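Local coordinates for protein racemase (Pseudovibrio sp. JE062, PDB 3MKC) that belongs to the mandelate racemase/muconate lactonizing enzyme family of the enolase superfamily, pairing an N-terminal capping domain with a TIM-barrel-like domain, at residues A[98-103]-A[266-271]. Numbering follows the deposited sequence.
Sequences GMRGLG and STTRFE
Arg100 and Thr267 bring the two backbones nearest, with their CA atoms 5.8 Å apart, where the loop before helix 102-122 meets segment 266-271, which leads into helix 268-277. Arg100 has the largest share of the buried surface. The bend at chi2 (-72°) puts Arg100 CD beside Thr267 OG1 and 3.4 Å from Glu271 OE2. Thr268 OG1 lies over one face of the guanidinium, toward its rim, 3.6 Å from Arg100 NE. The Phe270 and Arg100 side chains cross at about a right angle, yet ring and guanidinium planes are only 24° apart, and Arg100 NH2 lies 3.3 Å from Phe270 CB. Glu271 runs past in the opposite direction. Glu271 OE2 sits at the guanidinium edge and makes a long salt bridge to Arg100 NE (3.9 Å). Within the loop, Arg100 NH1 donates an almost straight bond to Met99 O (2.9 Å), which helps fix the rotation of the group. Thr268 CG2 packs against the same carbonyl oxygen. One water joins Gly101 N, Thr267 OG1 and Glu271 OE2, while Glu271 OE1 accepts from Thr267 N. The contact thus links the N-terminal domain to the barrel domain. Helix 83-93 brings Tyr91 to Met99 and Phe270, helix 102-122 covers Thr267 with Met104 and Phe105, and helix 293-306 reaches Thr268 through Glu296.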
ATOM      1  N   GLY A  98      11.308  -7.331 -15.809  1.00 15.12           N
ATOM      2  CA  GLY A  98      10.385  -6.575 -14.980  1.00 15.46           C
ATOM      3  C   GLY A  98       8.996  -7.144 -14.762  1.00 14.79           C
ATOM      4  O   GLY A  98       8.125  -6.444 -14.251  1.00 16.10           O
HETATM    5  N   MSE A  99       8.778  -8.407 -15.115  1.00 13.28           N
HETATM    6  CA  MSE A  99       7.452  -9.001 -14.941  1.00 12.50           C
HETATM    7  C   MSE A  99       7.067  -9.196 -13.491  1.00 10.46           C
HETATM    8  O   MSE A  99       5.886  -9.253 -13.165  1.00 11.12           O
HETATM    9  CB  MSE A  99       7.361 -10.350 -15.643  1.00 13.68           C
HETATM   10  CG  MSE A  99       7.130 -10.244 -17.130  1.00 19.44           C
HETATM   11 SE   MSE A  99       6.671 -11.937 -17.867  1.00 25.35          SE
HETATM   12  CE  MSE A  99       8.335 -12.811 -17.538  1.00 17.05           C
ATOM     13  N   ARG A 100       8.071  -9.336 -12.634  1.00 11.57           N
ATOM     14  CA  ARG A 100       7.848  -9.525 -11.206  1.00 10.39           C
ATOM     15  C   ARG A 100       9.001  -8.850 -10.475  1.00 11.63           C
ATOM     16  O   ARG A 100       9.962  -8.395 -11.098  1.00 12.23           O
ATOM     17  CB  ARG A 100       7.847 -11.015 -10.846  1.00 10.47           C
ATOM     18  CG  ARG A 100       6.855 -11.884 -11.632  1.00 10.68           C
ATOM     19  CD  ARG A 100       5.413 -11.652 -11.219  1.00  9.47           C
ATOM     20  NE  ARG A 100       4.535 -12.671 -11.795  1.00  9.17           N
ATOM     21  CZ  ARG A 100       4.070 -12.659 -13.041  1.00 10.47           C
ATOM     22  NH1 ARG A 100       4.370 -11.664 -13.871  1.00 10.87           N
ATOM     23  NH2 ARG A 100       3.336 -13.678 -13.473  1.00 11.27           N
ATOM     24  N   GLY A 101       8.904  -8.779  -9.153  1.00 12.58           N
ATOM     25  CA  GLY A 101       9.983  -8.193  -8.377  1.00 11.27           C
ATOM     26  C   GLY A 101      10.258  -6.707  -8.530  1.00 11.40           C
ATOM     27  O   GLY A 101       9.358  -5.915  -8.809  1.00 11.99           O
ATOM     28  N   LEU A 102      11.524  -6.341  -8.344  1.00 13.13           N
ATOM     29  CA  LEU A 102      11.968  -4.945  -8.395  1.00 13.84           C
ATOM     30  C   LEU A 102      11.439  -4.133  -9.569  1.00 14.20           C
ATOM     31  O   LEU A 102      10.976  -3.005  -9.396  1.00 14.47           O
ATOM     32  CB  LEU A 102      13.502  -4.882  -8.408  1.00 16.18           C
ATOM     33  CG  LEU A 102      14.103  -3.480  -8.287  1.00 21.11           C
ATOM     34  CD1 LEU A 102      14.223  -3.114  -6.817  1.00 20.59           C
ATOM     35  CD2 LEU A 102      15.480  -3.436  -8.937  1.00 23.06           C
ATOM     36  N   GLY A 103      11.539  -4.697 -10.768  1.00 12.32           N
ATOM     37  CA  GLY A 103      11.072  -3.994 -11.946  1.00 12.74           C
ATOM     38  C   GLY A 103       9.653  -3.480 -11.811  1.00 12.34           C
ATOM     39  O   GLY A 103       9.335  -2.391 -12.287  1.00 13.58           O
ATOM     40  N   SER A 266       3.903  -9.367  -2.787  1.00 11.94           N
ATOM     41  CA  SER A 266       3.684  -9.807  -4.167  1.00 10.50           C
ATOM     42  C   SER A 266       3.644  -8.681  -5.198  1.00 10.56           C
ATOM     43  O   SER A 266       3.614  -7.501  -4.850  1.00 12.22           O
ATOM     44  CB  SER A 266       2.360 -10.551  -4.249  1.00 12.15           C
ATOM     45  OG  SER A 266       1.298  -9.633  -4.043  1.00 14.50           O
ATOM     46  N   THR A 267       3.656  -9.068  -6.475  1.00 11.95           N
ATOM     47  CA  THR A 267       3.540  -8.111  -7.580  1.00  9.98           C
ATOM     48  C   THR A 267       2.700  -8.754  -8.684  1.00  9.93           C
ATOM     49  O   THR A 267       2.780  -9.965  -8.917  1.00 11.65           O
ATOM     50  CB  THR A 267       4.911  -7.683  -8.171  1.00 10.29           C
ATOM     51  OG1 THR A 267       5.507  -8.787  -8.867  1.00 10.95           O
ATOM     52  CG2 THR A 267       5.839  -7.184  -7.064  1.00 10.38           C
ATOM     53  N   THR A 268       1.890  -7.919  -9.329  1.00  8.77           N
ATOM     54  CA  THR A 268       0.975  -8.259 -10.415  1.00  7.58           C
ATOM     55  C   THR A 268      -0.267  -9.013  -9.991  1.00  7.53           C
ATOM     56  O   THR A 268      -0.326  -9.606  -8.914  1.00 10.48           O
ATOM     57  CB  THR A 268       1.636  -9.075 -11.542  1.00  7.68           C
ATOM     58  OG1 THR A 268       1.801 -10.432 -11.115  1.00  9.91           O
ATOM     59  CG2 THR A 268       2.993  -8.471 -11.923  1.00  7.73           C
ATOM     60  N   ARG A 269      -1.263  -8.970 -10.863  1.00  9.33           N
ATOM     61  CA  ARG A 269      -2.528  -9.638 -10.617  1.00  8.18           C
ATOM     62  C   ARG A 269      -2.333 -11.136 -10.775  1.00  7.65           C
ATOM     63  O   ARG A 269      -3.177 -11.923 -10.363  1.00 10.69           O
ATOM     64  CB  ARG A 269      -3.576  -9.139 -11.613  1.00  9.39           C
ATOM     65  CG  ARG A 269      -3.165  -9.276 -13.071  1.00 10.21           C
ATOM     66  CD  ARG A 269      -4.179  -8.586 -13.975  1.00 14.08           C
ATOM     67  NE  ARG A 269      -3.925  -8.801 -15.400  1.00 13.73           N
ATOM     68  CZ  ARG A 269      -2.900  -8.279 -16.066  1.00 15.61           C
ATOM     69  NH1 ARG A 269      -2.024  -7.507 -15.440  1.00 16.63           N
ATOM     70  NH2 ARG A 269      -2.749  -8.533 -17.361  1.00 15.21           N
ATOM     71  N   PHE A 270      -1.215 -11.528 -11.377  1.00  8.59           N
ATOM     72  CA  PHE A 270      -0.950 -12.950 -11.585  1.00  8.82           C
ATOM     73  C   PHE A 270      -0.611 -13.635 -10.269  1.00 10.69           C
ATOM     74  O   PHE A 270      -1.047 -14.764 -10.007  1.00 11.08           O
ATOM     75  CB  PHE A 270       0.186 -13.110 -12.595  1.00 10.19           C
ATOM     76  CG  PHE A 270      -0.087 -12.413 -13.900  1.00  8.58           C
ATOM     77  CD1 PHE A 270      -1.214 -12.736 -14.643  1.00  9.38           C
ATOM     78  CD2 PHE A 270       0.750 -11.406 -14.358  1.00 11.37           C
ATOM     79  CE1 PHE A 270      -1.511 -12.063 -15.826  1.00  8.90           C
ATOM     80  CE2 PHE A 270       0.463 -10.726 -15.537  1.00  9.48           C
ATOM     81  CZ  PHE A 270      -0.666 -11.051 -16.273  1.00 10.42           C
ATOM     82  N   GLU A 271       0.183 -12.965  -9.442  1.00  9.52           N
ATOM     83  CA  GLU A 271       0.527 -13.535  -8.149  1.00  9.20           C
ATOM     84  C   GLU A 271      -0.707 -13.427  -7.273  1.00  8.58           C
ATOM     85  O   GLU A 271      -1.006 -14.338  -6.513  1.00  9.85           O
ATOM     86  CB  GLU A 271       1.703 -12.787  -7.498  1.00  8.75           C
ATOM     87  CG  GLU A 271       3.023 -13.073  -8.199  1.00 11.21           C
ATOM     88  CD  GLU A 271       4.240 -12.598  -7.435  1.00 11.08           C
ATOM     89  OE1 GLU A 271       4.094 -12.062  -6.312  1.00 12.96           O
ATOM     90  OE2 GLU A 271       5.358 -12.771  -7.968  1.00 11.33           O
TER
HETATM   91  O   HOH W   1       6.967 -10.584  -7.431  1.00 11.92           O